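Local coordinates for protein putative secreted endoglycosylceramidase (Rhodococcus hoagii, PDB 6JYZ) that is an endogalactosylceramidase of glycoside hydrolase family 5, probably cleaving the O-glycosidic bond that joins a galactose-rooted glycan to its ceramide, at residues H125-W129 with A182-F186; W88-E92 with H196-T200; N51-N56 with I149-G153; N221-P225 with E263-S269. All coordinates share one frame; numbering follows the deposited sequence.

Interaction 1: H125-W129 with A182-F186; sequences HQDAW and AFQAF
One face of the W129 indole receives A182, while F183 and F186 sit about its six-membered ring. The methyl CB of A182 stands 3.7 Å from the centroid of the W129 five-membered ring and only 6° off the ring normal, a CH-pi contact; alanine suits the spot because a single small carbon can rise from the helix straight onto the pyrrole part. F183 meets the same indole in an edge-to-face (T-shaped) pair: the W129 edge is directed at the F183 face, with ring centroids 4.9 Å apart and planes at 78°, and W129 CE3 lies over the centre of the phenyl ring. The rim of F183 also reaches the loop backbone, CE2 coming to 3.5 Å from W129 N, while the side-chain amide group of Q126 abuts its edge. F186 approaches at a slant, its CB 3.5 Å from W129 CH2 and its ring inclined obliquely to the indole.

W129 can reach all three helix residues because its CG lies opposite the backbone N (chi1 -179°), sending the long indole outward from the loop to the helix. Its one polar atom, NE1, is satisfied elsewhere by T159 OG1, so burying the indole costs no hydrogen bond. F186 continues the packing through an edge-to-face pair with F240. Together W129, F183 and F186 form an aromatic cluster, which ties helix 177-187 to the loop following strand 119-124 in the barrel of this family 5 glycoside hydrolase.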
loop_
_atom_site.group_PDB
_atom_site.type_symbol
_atom_site.label_atom_id
_atom_site.label_comp_id
_atom_site.label_asym_id
_atom_site.label_seq_id
_atom_site.Cartn_x
_atom_site.Cartn_y
_atom_site.Cartn_z
ATOM N N HIS A 125 1.547 -8.305 3.820
ATOM C CA HIS A 125 2.693 -7.941 3.010
ATOM C C HIS A 125 3.654 -9.097 2.903
ATOM O O HIS A 125 3.840 -9.917 3.805
ATOM C CB HIS A 125 3.412 -6.735 3.627
ATOM C CG HIS A 125 4.183 -5.926 2.608
ATOM N ND1 HIS A 125 5.529 -5.987 2.300
ATOM C CD2 HIS A 125 3.592 -5.028 1.778
ATOM C CE1 HIS A 125 5.695 -5.074 1.273
ATOM N NE2 HIS A 125 4.558 -4.521 0.977
ATOM N N GLN A 126 4.399 -9.150 1.810
ATOM C CA GLN A 126 5.494 -10.120 1.620
ATOM C C GLN A 126 6.395 -9.539 0.543
ATOM O O GLN A 126 5.932 -8.789 -0.329
ATOM C CB GLN A 126 4.960 -11.502 1.203
ATOM C CG GLN A 126 4.256 -11.547 -0.161
ATOM C CD GLN A 126 5.163 -11.572 -1.366
ATOM O OE1 GLN A 126 4.776 -11.069 -2.493
ATOM N NE2 GLN A 126 6.299 -12.123 -1.251
ATOM N N ASP A 127 7.658 -9.910 0.596
ATOM C CA ASP A 127 8.527 -9.773 -0.577
ATOM C C ASP A 127 9.248 -11.095 -0.718
ATOM O O ASP A 127 9.723 -11.641 0.280
ATOM C CB ASP A 127 9.618 -8.695 -0.392
ATOM C CG ASP A 127 9.046 -7.342 -0.056
ATOM O OD1 ASP A 127 8.581 -6.652 -0.990
ATOM O OD2 ASP A 127 9.062 -6.957 1.134
ATOM N N ALA A 128 9.341 -11.623 -1.946
ATOM C CA ALA A 128 10.091 -12.858 -2.144
ATOM C C ALA A 128 9.657 -13.936 -1.154
ATOM O O ALA A 128 10.477 -14.660 -0.594
ATOM C CB ALA A 128 11.605 -12.641 -2.107
ATOM N N TRP A 129 8.318 -14.012 -0.978
ATOM C CA TRP A 129 7.671 -15.052 -0.149
ATOM C C TRP A 129 7.815 -14.849 1.369
ATOM O O TRP A 129 6.765 -14.869 2.042
ATOM C CB TRP A 129 8.088 -16.490 -0.556
ATOM C CG TRP A 129 7.384 -17.510 0.310
ATOM C CD1 TRP A 129 7.970 -18.183 1.354
ATOM C CD2 TRP A 129 5.998 -17.877 0.269
ATOM N NE1 TRP A 129 7.002 -18.994 1.917
ATOM C CE2 TRP A 129 5.779 -18.807 1.316
ATOM C CE3 TRP A 129 4.909 -17.502 -0.535
ATOM C CZ2 TRP A 129 4.511 -19.325 1.581
ATOM C CZ3 TRP A 129 3.658 -18.018 -0.248
ATOM C CH2 TRP A 129 3.476 -18.907 0.823
ATOM N N ALA A 182 8.071 -22.011 -3.513
ATOM C CA ALA A 182 7.273 -21.785 -2.294
ATOM C C ALA A 182 5.959 -21.128 -2.658
ATOM O O ALA A 182 4.906 -21.471 -2.104
ATOM C CB ALA A 182 8.015 -20.938 -1.297
ATOM N N PHE A 183 5.959 -20.159 -3.590
ATOM C CA PHE A 183 4.700 -19.583 -4.023
ATOM C C PHE A 183 3.829 -20.614 -4.706
ATOM O O PHE A 183 2.597 -20.632 -4.511
ATOM C CB PHE A 183 4.908 -18.403 -5.018
ATOM C CG PHE A 183 4.870 -17.068 -4.309
ATOM C CD1 PHE A 183 3.630 -16.531 -4.016
ATOM C CD2 PHE A 183 6.029 -16.375 -3.990
ATOM C CE1 PHE A 183 3.589 -15.258 -3.365
ATOM C CE2 PHE A 183 5.964 -15.147 -3.347
ATOM C CZ PHE A 183 4.765 -14.640 -3.051
ATOM N N GLN A 184 4.407 -21.488 -5.561
ATOM C CA GLN A 184 3.579 -22.450 -6.258
ATOM C C GLN A 184 2.967 -23.434 -5.249
ATOM O O GLN A 184 1.807 -23.834 -5.397
ATOM C CB GLN A 184 4.339 -23.184 -7.364
ATOM C CG GLN A 184 3.381 -23.968 -8.273
ATOM C CD GLN A 184 2.373 -23.030 -8.910
ATOM O OE1 GLN A 184 2.726 -21.914 -9.348
ATOM N NE2 GLN A 184 1.119 -23.457 -9.019
ATOM N N ALA A 185 3.745 -23.824 -4.207
ATOM C CA ALA A 185 3.183 -24.694 -3.156
ATOM C C ALA A 185 2.000 -24.025 -2.501
ATOM O O ALA A 185 0.974 -24.666 -2.248
ATOM C CB ALA A 185 4.250 -24.953 -2.143
ATOM N N PHE A 186 2.090 -22.706 -2.265
ATOM C CA PHE A 186 0.961 -21.956 -1.724
ATOM C C PHE A 186 -0.215 -21.973 -2.675
ATOM O O PHE A 186 -1.375 -22.260 -2.256
ATOM C CB PHE A 186 1.415 -20.533 -1.450
ATOM C CG PHE A 186 0.334 -19.554 -1.131
ATOM C CD1 PHE A 186 -0.204 -19.474 0.162
ATOM C CD2 PHE A 186 -0.147 -18.738 -2.127
ATOM C CE1 PHE A 186 -1.209 -18.557 0.436
ATOM C CE2 PHE A 186 -1.178 -17.836 -1.872
ATOM C CZ PHE A 186 -1.716 -17.731 -0.572
#

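Interaction 2: W88-E92 with H196-T200; sequences WSALE and HLVQT
H196 opens the contact by bringing its CB to the edge of the W88 indole, 4.2 Å from CZ2; its imidazole is held from elsewhere, ND1 bonding G192 O while the ring makes an edge-to-face pair with W157. L197 carries the apolar part. Its CD1 branch lies over one face of W88, 3.7 Å from the centroid of the five-membered ring, a CH-pi contact, and its CB lies over the same face at the benzene half, nearest CZ2. A branched leucine suits this place because one methyl settles on the indole while the other, CD2, reaches F186. Further along, water 1 lies near both Q199 OE1 and E92 OE2, with more acceptors in reach than protons.

T200 faces two ways. Its CG2 packs on L91 CB at 3.7 Å, whereas OG1, 2.8 Å from E92 OE1 and 3.0 Å from H196 O, has one proton for two acceptors. E92 OE1 is also gripped from its own segment: W88 NE1 donates to it over 2.8 Å in an almost straight bond (177°), lying in the indole plane and arriving on the anti side of the carboxylate. The indole CG opposite the backbone N (chi1 179°) lays the ring along the helix toward E92, and G96 N takes the other oxygen, OE2. Replacing W88 with an alanine would probably strip L197 CD1 of its aromatic floor and leave E92 OE1 without its indole donor, freer to turn. The contact joins the short helix 88-91 to helix 193-206 on the outside of the (beta/alpha)8 barrel.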
loop_
_atom_site.group_PDB
_atom_site.type_symbol
_atom_site.label_atom_id
_atom_site.label_comp_id
_atom_site.label_asym_id
_atom_site.label_seq_id
_atom_site.Cartn_x
_atom_site.Cartn_y
_atom_site.Cartn_z
ATOM N N TRP A 88 1.991 -12.257 7.802
ATOM C CA TRP A 88 1.424 -13.558 8.128
ATOM C C TRP A 88 2.305 -14.278 9.150
ATOM O O TRP A 88 1.764 -14.916 10.100
ATOM C CB TRP A 88 1.329 -14.367 6.814
ATOM C CG TRP A 88 0.774 -15.765 6.952
ATOM C CD1 TRP A 88 0.077 -16.338 8.008
ATOM C CD2 TRP A 88 0.867 -16.767 5.927
ATOM N NE1 TRP A 88 -0.256 -17.625 7.678
ATOM C CE2 TRP A 88 0.214 -17.914 6.432
ATOM C CE3 TRP A 88 1.457 -16.780 4.633
ATOM C CZ2 TRP A 88 0.124 -19.087 5.671
ATOM C CZ3 TRP A 88 1.343 -17.954 3.887
ATOM C CH2 TRP A 88 0.693 -19.085 4.394
ATOM N N SER A 89 3.620 -14.175 9.056
ATOM C CA SER A 89 4.496 -14.875 9.975
ATOM C C SER A 89 4.272 -14.426 11.405
ATOM O O SER A 89 4.531 -15.240 12.307
ATOM C CB SER A 89 5.949 -14.716 9.585
ATOM O OG SER A 89 6.291 -13.333 9.672
ATOM N N ALA A 90 3.875 -13.199 11.641
ATOM C CA ALA A 90 3.638 -12.722 13.032
ATOM C C ALA A 90 2.222 -13.053 13.433
ATOM O O ALA A 90 1.982 -13.330 14.616
ATOM C CB ALA A 90 3.891 -11.231 13.063
ATOM N N LEU A 91 1.249 -13.120 12.548
ATOM C CA LEU A 91 -0.098 -13.472 12.921
ATOM C C LEU A 91 -0.159 -14.955 13.258
ATOM O O LEU A 91 -0.923 -15.371 14.175
ATOM C CB LEU A 91 -1.077 -13.215 11.779
ATOM C CG LEU A 91 -1.333 -11.726 11.531
ATOM C CD1 LEU A 91 -1.871 -11.482 10.098
ATOM C CD2 LEU A 91 -2.318 -11.161 12.577
ATOM N N GLU A 92 0.509 -15.826 12.506
ATOM C CA GLU A 92 0.365 -17.284 12.594
ATOM C C GLU A 92 1.735 -17.882 12.737
ATOM O O GLU A 92 2.316 -18.489 11.800
ATOM C CB GLU A 92 -0.356 -17.819 11.366
ATOM C CG GLU A 92 -0.778 -19.283 11.597
ATOM C CD GLU A 92 -1.590 -19.893 10.491
ATOM O OE1 GLU A 92 -1.735 -19.336 9.362
ATOM O OE2 GLU A 92 -2.157 -21.009 10.743
ATOM N N HIS A 196 -4.541 -22.100 5.508
ATOM C CA HIS A 196 -4.085 -21.391 6.706
ATOM C C HIS A 196 -4.111 -19.876 6.547
ATOM O O HIS A 196 -4.539 -19.170 7.443
ATOM C CB HIS A 196 -2.680 -21.826 7.100
ATOM C CG HIS A 196 -2.659 -23.101 7.857
ATOM N ND1 HIS A 196 -2.484 -24.376 7.411
ATOM C CD2 HIS A 196 -2.649 -23.165 9.186
ATOM C CE1 HIS A 196 -2.480 -25.224 8.475
ATOM N NE2 HIS A 196 -2.559 -24.481 9.553
ATOM N N LEU A 197 -3.603 -19.353 5.424
ATOM C CA LEU A 197 -3.667 -17.907 5.238
ATOM C C LEU A 197 -5.114 -17.424 5.130
ATOM O O LEU A 197 -5.466 -16.355 5.666
ATOM C CB LEU A 197 -2.830 -17.453 4.019
ATOM C CG LEU A 197 -2.839 -15.938 3.817
ATOM C CD1 LEU A 197 -2.387 -15.200 5.092
ATOM C CD2 LEU A 197 -1.968 -15.545 2.620
ATOM N N VAL A 198 -5.973 -18.171 4.429
ATOM C CA VAL A 198 -7.368 -17.781 4.342
ATOM C C VAL A 198 -7.997 -17.690 5.737
ATOM O O VAL A 198 -8.687 -16.697 6.041
ATOM C CB VAL A 198 -8.114 -18.784 3.426
ATOM C CG1 VAL A 198 -9.611 -18.606 3.507
ATOM C CG2 VAL A 198 -7.664 -18.629 1.967
ATOM N N GLN A 199 -7.761 -18.693 6.591
ATOM C CA GLN A 199 -8.302 -18.656 7.942
ATOM C C GLN A 199 -7.688 -17.521 8.729
ATOM O O GLN A 199 -8.409 -16.848 9.489
ATOM C CB GLN A 199 -8.053 -20.009 8.588
ATOM C CG GLN A 199 -8.436 -19.983 10.091
ATOM C CD GLN A 199 -8.317 -21.342 10.731
ATOM O OE1 GLN A 199 -7.238 -21.851 10.986
ATOM N NE2 GLN A 199 -9.447 -21.939 10.903
ATOM N N THR A 200 -6.396 -17.255 8.597
ATOM C CA THR A 200 -5.762 -16.140 9.288
ATOM C C THR A 200 -6.414 -14.799 8.863
ATOM O O THR A 200 -6.697 -13.942 9.715
ATOM C CB THR A 200 -4.240 -16.158 9.047
ATOM O OG1 THR A 200 -3.731 -17.333 9.672
ATOM C CG2 THR A 200 -3.561 -14.897 9.551
HETATM O O HOH W 1 -4.845 -20.485 10.058
#

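Interaction 3: N51-N56 with I149-G153; sequences NDYASN and IGWDG
N51 ND2 donates to D152 OD2 over 2.9 Å (153° at the hydrogen), reaching the oxygen from above the carboxylate plane. This polar pair and a backbone bond, A54 N to W151 O at 2.9 Å, link the loops that follow the first and third strands of the family 5 (beta/alpha)8 barrel, which run nearly antiparallel here without forming a sheet. The asparagine suits its place because its amide works in both directions: while ND2 serves D152, OD1 accepts from D52 N at 2.8 Å, and this local bond helps fix the rotation of the group. D152 OD2 has a second partner in H125 ND1, and D152 OD1 lies close to D127 OD2, so one of these two carboxylates may well hold a proton. In place of N51 a leucine would probably leave D152 OD2 without one of its donors and D52 N without its side-chain acceptor.

Water 2 adds a bridge, donating to D52 O at 2.6 Å and accepting from G153 N. W151 O takes a CA-H contact from Y53 as well, at 3.3 Å, so this carbonyl meets two successive residues of the facing loop. The Y53 ring runs alongside D152 and points the same way, with CE1 3.4 Å from OD1, while its hydroxyl bonds N48 ND2. The G153 backbone adopts angles that call for glycine. At G150 the reason is different: a beta carbon on that glycine would clash with the A54 methyl, whose CB already packs 3.6 Å from G150 C.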
loop_
_atom_site.group_PDB
_atom_site.type_symbol
_atom_site.label_atom_id
_atom_site.label_comp_id
_atom_site.label_asym_id
_atom_site.label_seq_id
_atom_site.Cartn_x
_atom_site.Cartn_y
_atom_site.Cartn_z
ATOM N N ASN A 51 5.958 -4.946 10.435
ATOM C CA ASN A 51 6.334 -6.091 9.584
ATOM C C ASN A 51 7.482 -6.864 10.242
ATOM O O ASN A 51 8.220 -6.334 11.077
ATOM C CB ASN A 51 6.664 -5.539 8.178
ATOM C CG ASN A 51 6.532 -6.621 7.126
ATOM O OD1 ASN A 51 6.241 -7.804 7.377
ATOM N ND2 ASN A 51 6.761 -6.237 5.870
ATOM N N ASP A 52 7.635 -8.118 9.816
ATOM C CA ASP A 52 8.567 -9.088 10.412
ATOM C C ASP A 52 9.612 -9.416 9.355
ATOM O O ASP A 52 9.404 -10.285 8.496
ATOM C CB ASP A 52 7.761 -10.322 10.828
ATOM C CG ASP A 52 8.622 -11.423 11.406
ATOM O OD1 ASP A 52 9.744 -11.161 11.831
ATOM O OD2 ASP A 52 8.129 -12.580 11.401
ATOM N N TYR A 53 10.734 -8.750 9.326
ATOM C CA TYR A 53 11.768 -8.997 8.331
ATOM C C TYR A 53 12.847 -9.907 8.892
ATOM O O TYR A 53 13.240 -9.831 10.092
ATOM C CB TYR A 53 12.466 -7.682 7.998
ATOM C CG TYR A 53 11.626 -6.731 7.198
ATOM C CD1 TYR A 53 11.427 -6.897 5.838
ATOM C CD2 TYR A 53 10.961 -5.672 7.805
ATOM C CE1 TYR A 53 10.631 -6.029 5.089
ATOM C CE2 TYR A 53 10.154 -4.773 7.084
ATOM C CZ TYR A 53 9.990 -4.988 5.734
ATOM O OH TYR A 53 9.147 -4.117 5.084
ATOM N N ALA A 54 13.450 -10.698 8.019
ATOM C CA ALA A 54 14.709 -11.382 8.353
ATOM C C ALA A 54 15.741 -10.298 8.675
ATOM O O ALA A 54 15.822 -9.267 7.998
ATOM C CB ALA A 54 15.168 -12.139 7.125
ATOM N N SER A 55 16.603 -10.667 9.659
ATOM C CA SER A 55 17.684 -9.779 10.034
ATOM C C SER A 55 18.929 -9.966 9.172
ATOM O O SER A 55 19.758 -9.067 9.092
ATOM C CB SER A 55 18.006 -9.874 11.522
ATOM O OG SER A 55 18.569 -11.142 11.733
ATOM N N ASN A 56 19.068 -11.159 8.541
ATOM C CA ASN A 56 20.126 -11.396 7.565
ATOM C C ASN A 56 21.555 -11.198 8.128
ATOM O O ASN A 56 22.462 -10.835 7.383
ATOM C CB ASN A 56 19.914 -10.529 6.299
ATOM C CG ASN A 56 18.739 -11.019 5.492
ATOM O OD1 ASN A 56 17.829 -10.195 5.168
ATOM N ND2 ASN A 56 18.698 -12.278 5.192
ATOM N N ILE A 149 18.730 -13.358 -0.013
ATOM C CA ILE A 149 18.626 -13.051 1.414
ATOM C C ILE A 149 17.164 -13.258 1.801
ATOM O O ILE A 149 16.299 -13.507 0.956
ATOM C CB ILE A 149 19.068 -11.615 1.745
ATOM C CG1 ILE A 149 18.198 -10.542 1.075
ATOM C CG2 ILE A 149 20.553 -11.443 1.366
ATOM C CD1 ILE A 149 18.586 -9.094 1.481
ATOM N N GLY A 150 16.898 -13.256 3.103
ATOM C CA GLY A 150 15.539 -13.361 3.601
ATOM C C GLY A 150 14.805 -12.015 3.572
ATOM O O GLY A 150 15.430 -10.957 3.714
ATOM N N TRP A 151 13.466 -12.111 3.448
ATOM C CA TRP A 151 12.648 -10.908 3.326
ATOM C C TRP A 151 11.549 -10.919 4.382
ATOM O O TRP A 151 11.875 -10.797 5.572
ATOM C CB TRP A 151 12.141 -10.769 1.875
ATOM C CG TRP A 151 13.274 -10.529 0.918
ATOM C CD1 TRP A 151 14.057 -11.481 0.328
ATOM C CD2 TRP A 151 13.758 -9.254 0.506
ATOM N NE1 TRP A 151 15.014 -10.865 -0.427
ATOM C CE2 TRP A 151 14.870 -9.504 -0.338
ATOM C CE3 TRP A 151 13.328 -7.925 0.688
ATOM C CZ2 TRP A 151 15.604 -8.471 -0.935
ATOM C CZ3 TRP A 151 14.073 -6.910 0.105
ATOM C CH2 TRP A 151 15.178 -7.191 -0.699
ATOM N N ASP A 152 10.301 -11.061 3.994
ATOM C CA ASP A 152 9.153 -10.878 4.899
ATOM C C ASP A 152 7.964 -11.512 4.247
ATOM O O ASP A 152 7.889 -11.545 3.003
ATOM C CB ASP A 152 8.885 -9.390 5.188
ATOM C CG ASP A 152 8.583 -8.602 3.924
ATOM O OD1 ASP A 152 9.548 -8.492 3.066
ATOM O OD2 ASP A 152 7.480 -8.107 3.758
ATOM N N GLY A 153 7.011 -12.006 5.064
ATOM C CA GLY A 153 5.801 -12.613 4.539
ATOM C C GLY A 153 5.456 -13.847 5.334
ATOM O O GLY A 153 5.002 -13.752 6.498
HETATM O O HOH W 2 7.481 -11.902 7.698
#

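Interaction 4: N221-P225 with E263-S269; sequences NEPNP and EPSALWS
E222 is held at both ends by the facing segment. Its backbone N donates to E263 OE1 over 2.8 Å (158° at the hydrogen), and its carboxylate OE2 receives S269 OG at 2.8 Å, the hydroxyl standing well above the carboxylate plane (67° out of it). With CG anti to the carbonyl carbon (chi1 -64°) and an extended chain beyond, E222 passes over A266, an alanine whose small CB can come within 3.5 Å of E222 O. P223 O then accepts from A266 N at 2.9 Å and takes a CA-H contact from S265 CA at 3.2 Å.

N221, E222 and P223 spell the Asn-Glu-Pro signature found after the fourth barrel strand of family 5 glycoside hydrolases, whose glutamate acts as the acid/base in characterised relatives; E222 probably does the same here. It also bonds H292 ND1 through OE2, so that two side chains set this one oxygen.

The next shell orients these groups. E263 OE2 forms a salt bridge with R83, which also donates to N221 OD1, while N221 ND2 reaches Q126 O; one arginine thus steadies both the carboxylate that holds E222 N and the neighbouring asparagine. S265 suits the approach to helix 268-271 because its OG accepts from L267 N at 2.9 Å, a capping bond, and pairs with D274 OD2 as well. Farther out, P225 CG packs on L267 CD1 at 3.9 Å, and the L267 side chain lies about 4 Å from a bound polyether, probably from the crystallisation liquor.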
loop_
_atom_site.group_PDB
_atom_site.type_symbol
_atom_site.label_atom_id
_atom_site.label_comp_id
_atom_site.label_asym_id
_atom_site.label_seq_id
_atom_site.Cartn_x
_atom_site.Cartn_y
_atom_site.Cartn_z
ATOM N N ASN A 221 0.241 -8.746 -0.788
ATOM C CA ASN A 221 1.078 -7.811 -1.549
ATOM C C ASN A 221 1.775 -8.554 -2.676
ATOM O O ASN A 221 2.305 -9.672 -2.455
ATOM C CB ASN A 221 2.173 -7.298 -0.628
ATOM C CG ASN A 221 3.109 -6.372 -1.378
ATOM O OD1 ASN A 221 2.673 -5.302 -1.835
ATOM N ND2 ASN A 221 4.372 -6.711 -1.487
ATOM N N GLU A 222 1.833 -7.930 -3.847
ATOM C CA GLU A 222 2.610 -8.361 -5.044
ATOM C C GLU A 222 2.697 -9.876 -5.139
ATOM O O GLU A 222 3.818 -10.446 -5.188
ATOM C CB GLU A 222 3.984 -7.712 -5.033
ATOM C CG GLU A 222 3.876 -6.210 -5.143
ATOM C CD GLU A 222 5.167 -5.473 -5.425
ATOM O OE1 GLU A 222 6.235 -6.064 -5.227
ATOM O OE2 GLU A 222 5.122 -4.241 -5.744
ATOM N N PRO A 223 1.564 -10.578 -5.310
ATOM C CA PRO A 223 1.661 -12.041 -5.382
ATOM C C PRO A 223 2.592 -12.461 -6.520
ATOM O O PRO A 223 2.430 -11.984 -7.648
ATOM C CB PRO A 223 0.227 -12.495 -5.612
ATOM C CG PRO A 223 -0.602 -11.354 -5.095
ATOM C CD PRO A 223 0.188 -10.081 -5.391
ATOM N N ASN A 224 3.560 -13.322 -6.237
ATOM C CA ASN A 224 4.460 -13.694 -7.307
ATOM C C ASN A 224 3.795 -14.733 -8.236
ATOM O O ASN A 224 2.859 -15.445 -7.821
ATOM C CB ASN A 224 5.768 -14.270 -6.771
ATOM C CG ASN A 224 6.679 -13.268 -6.078
ATOM O OD1 ASN A 224 6.259 -12.098 -5.638
ATOM N ND2 ASN A 224 7.891 -13.621 -5.878
ATOM N N PRO A 225 4.257 -14.905 -9.478
ATOM C CA PRO A 225 3.664 -15.902 -10.364
ATOM C C PRO A 225 3.785 -17.349 -9.904
ATOM O O PRO A 225 3.054 -18.203 -10.376
ATOM C CB PRO A 225 4.412 -15.659 -11.697
ATOM C CG PRO A 225 4.815 -14.216 -11.637
ATOM C CD PRO A 225 5.176 -13.997 -10.177
ATOM N N GLU A 263 -4.673 -7.204 -5.965
ATOM C CA GLU A 263 -3.552 -6.780 -6.800
ATOM C C GLU A 263 -3.408 -7.685 -8.010
ATOM O O GLU A 263 -3.669 -8.904 -7.929
ATOM C CB GLU A 263 -2.256 -6.802 -5.994
ATOM C CG GLU A 263 -2.318 -5.780 -4.832
ATOM C CD GLU A 263 -1.036 -5.788 -4.074
ATOM O OE1 GLU A 263 0.047 -5.907 -4.644
ATOM O OE2 GLU A 263 -1.093 -5.681 -2.786
ATOM N N PRO A 264 -2.824 -7.225 -9.108
ATOM C CA PRO A 264 -2.292 -8.155 -10.118
ATOM C C PRO A 264 -1.022 -8.765 -9.529
ATOM O O PRO A 264 -0.557 -8.427 -8.432
ATOM C CB PRO A 264 -1.936 -7.150 -11.248
ATOM C CG PRO A 264 -1.428 -5.934 -10.509
ATOM C CD PRO A 264 -2.370 -5.828 -9.300
ATOM N N SER A 265 -0.415 -9.686 -10.270
ATOM C CA SER A 265 0.843 -10.266 -9.850
ATOM C C SER A 265 1.916 -9.183 -9.749
ATOM O O SER A 265 1.801 -8.061 -10.294
ATOM C CB SER A 265 1.354 -11.394 -10.739
ATOM O OG SER A 265 2.234 -10.889 -11.772
ATOM N N ALA A 266 3.005 -9.540 -9.068
ATOM C CA ALA A 266 4.186 -8.692 -8.953
ATOM C C ALA A 266 4.716 -8.238 -10.311
ATOM O O ALA A 266 5.453 -7.253 -10.341
ATOM C CB ALA A 266 5.272 -9.496 -8.238
ATOM N N LEU A 267 4.430 -8.969 -11.393
ATOM C CA LEU A 267 4.912 -8.509 -12.691
ATOM C C LEU A 267 4.431 -7.118 -13.014
ATOM O O LEU A 267 5.136 -6.375 -13.730
ATOM C CB LEU A 267 4.482 -9.480 -13.802
ATOM C CG LEU A 267 5.085 -10.870 -13.631
ATOM C CD1 LEU A 267 4.468 -11.810 -14.684
ATOM C CD2 LEU A 267 6.593 -10.908 -13.729
ATOM N N TRP A 268 3.257 -6.683 -12.571
ATOM C CA TRP A 268 2.814 -5.306 -12.874
ATOM C C TRP A 268 3.816 -4.314 -12.352
ATOM O O TRP A 268 4.048 -3.260 -12.989
ATOM C CB TRP A 268 1.434 -5.066 -12.232
ATOM C CG TRP A 268 0.763 -3.816 -12.757
ATOM C CD1 TRP A 268 1.163 -2.506 -12.578
ATOM C CD2 TRP A 268 -0.413 -3.777 -13.566
ATOM N NE1 TRP A 268 0.290 -1.662 -13.252
ATOM C CE2 TRP A 268 -0.665 -2.410 -13.867
ATOM C CE3 TRP A 268 -1.300 -4.733 -14.042
ATOM C CZ2 TRP A 268 -1.772 -2.017 -14.633
ATOM C CZ3 TRP A 268 -2.394 -4.347 -14.811
ATOM C CH2 TRP A 268 -2.609 -2.995 -15.114
ATOM N N SER A 269 4.445 -4.587 -11.215
ATOM C CA SER A 269 5.420 -3.669 -10.639
ATOM C C SER A 269 6.703 -3.560 -11.420
ATOM O O SER A 269 7.518 -2.660 -11.064
ATOM C CB SER A 269 5.765 -4.082 -9.215
ATOM O OG SER A 269 4.584 -4.036 -8.449
#

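In the fold
All four contacts lie within the family 5 barrel, joining loops and helices that follow its strands, with centres about 11 to 19 Å apart. Along the chain, interaction 1 is nested within the span closed by interaction 2, interaction 3 crosses both, and interaction 4 follows in series. Interactions 1 and 2 use successive helices, 177-187 and 193-206, and meet through W129 with W88 and F186 with L197. Interaction 1 touches interaction 3 through D127 and D152, and interaction 4 through Q126 and N221. The loop at 125-129 therefore connects the aromatic packing against helix 177-187 to the Asn-Glu-Pro segment, the probable catalytic end of the barrel.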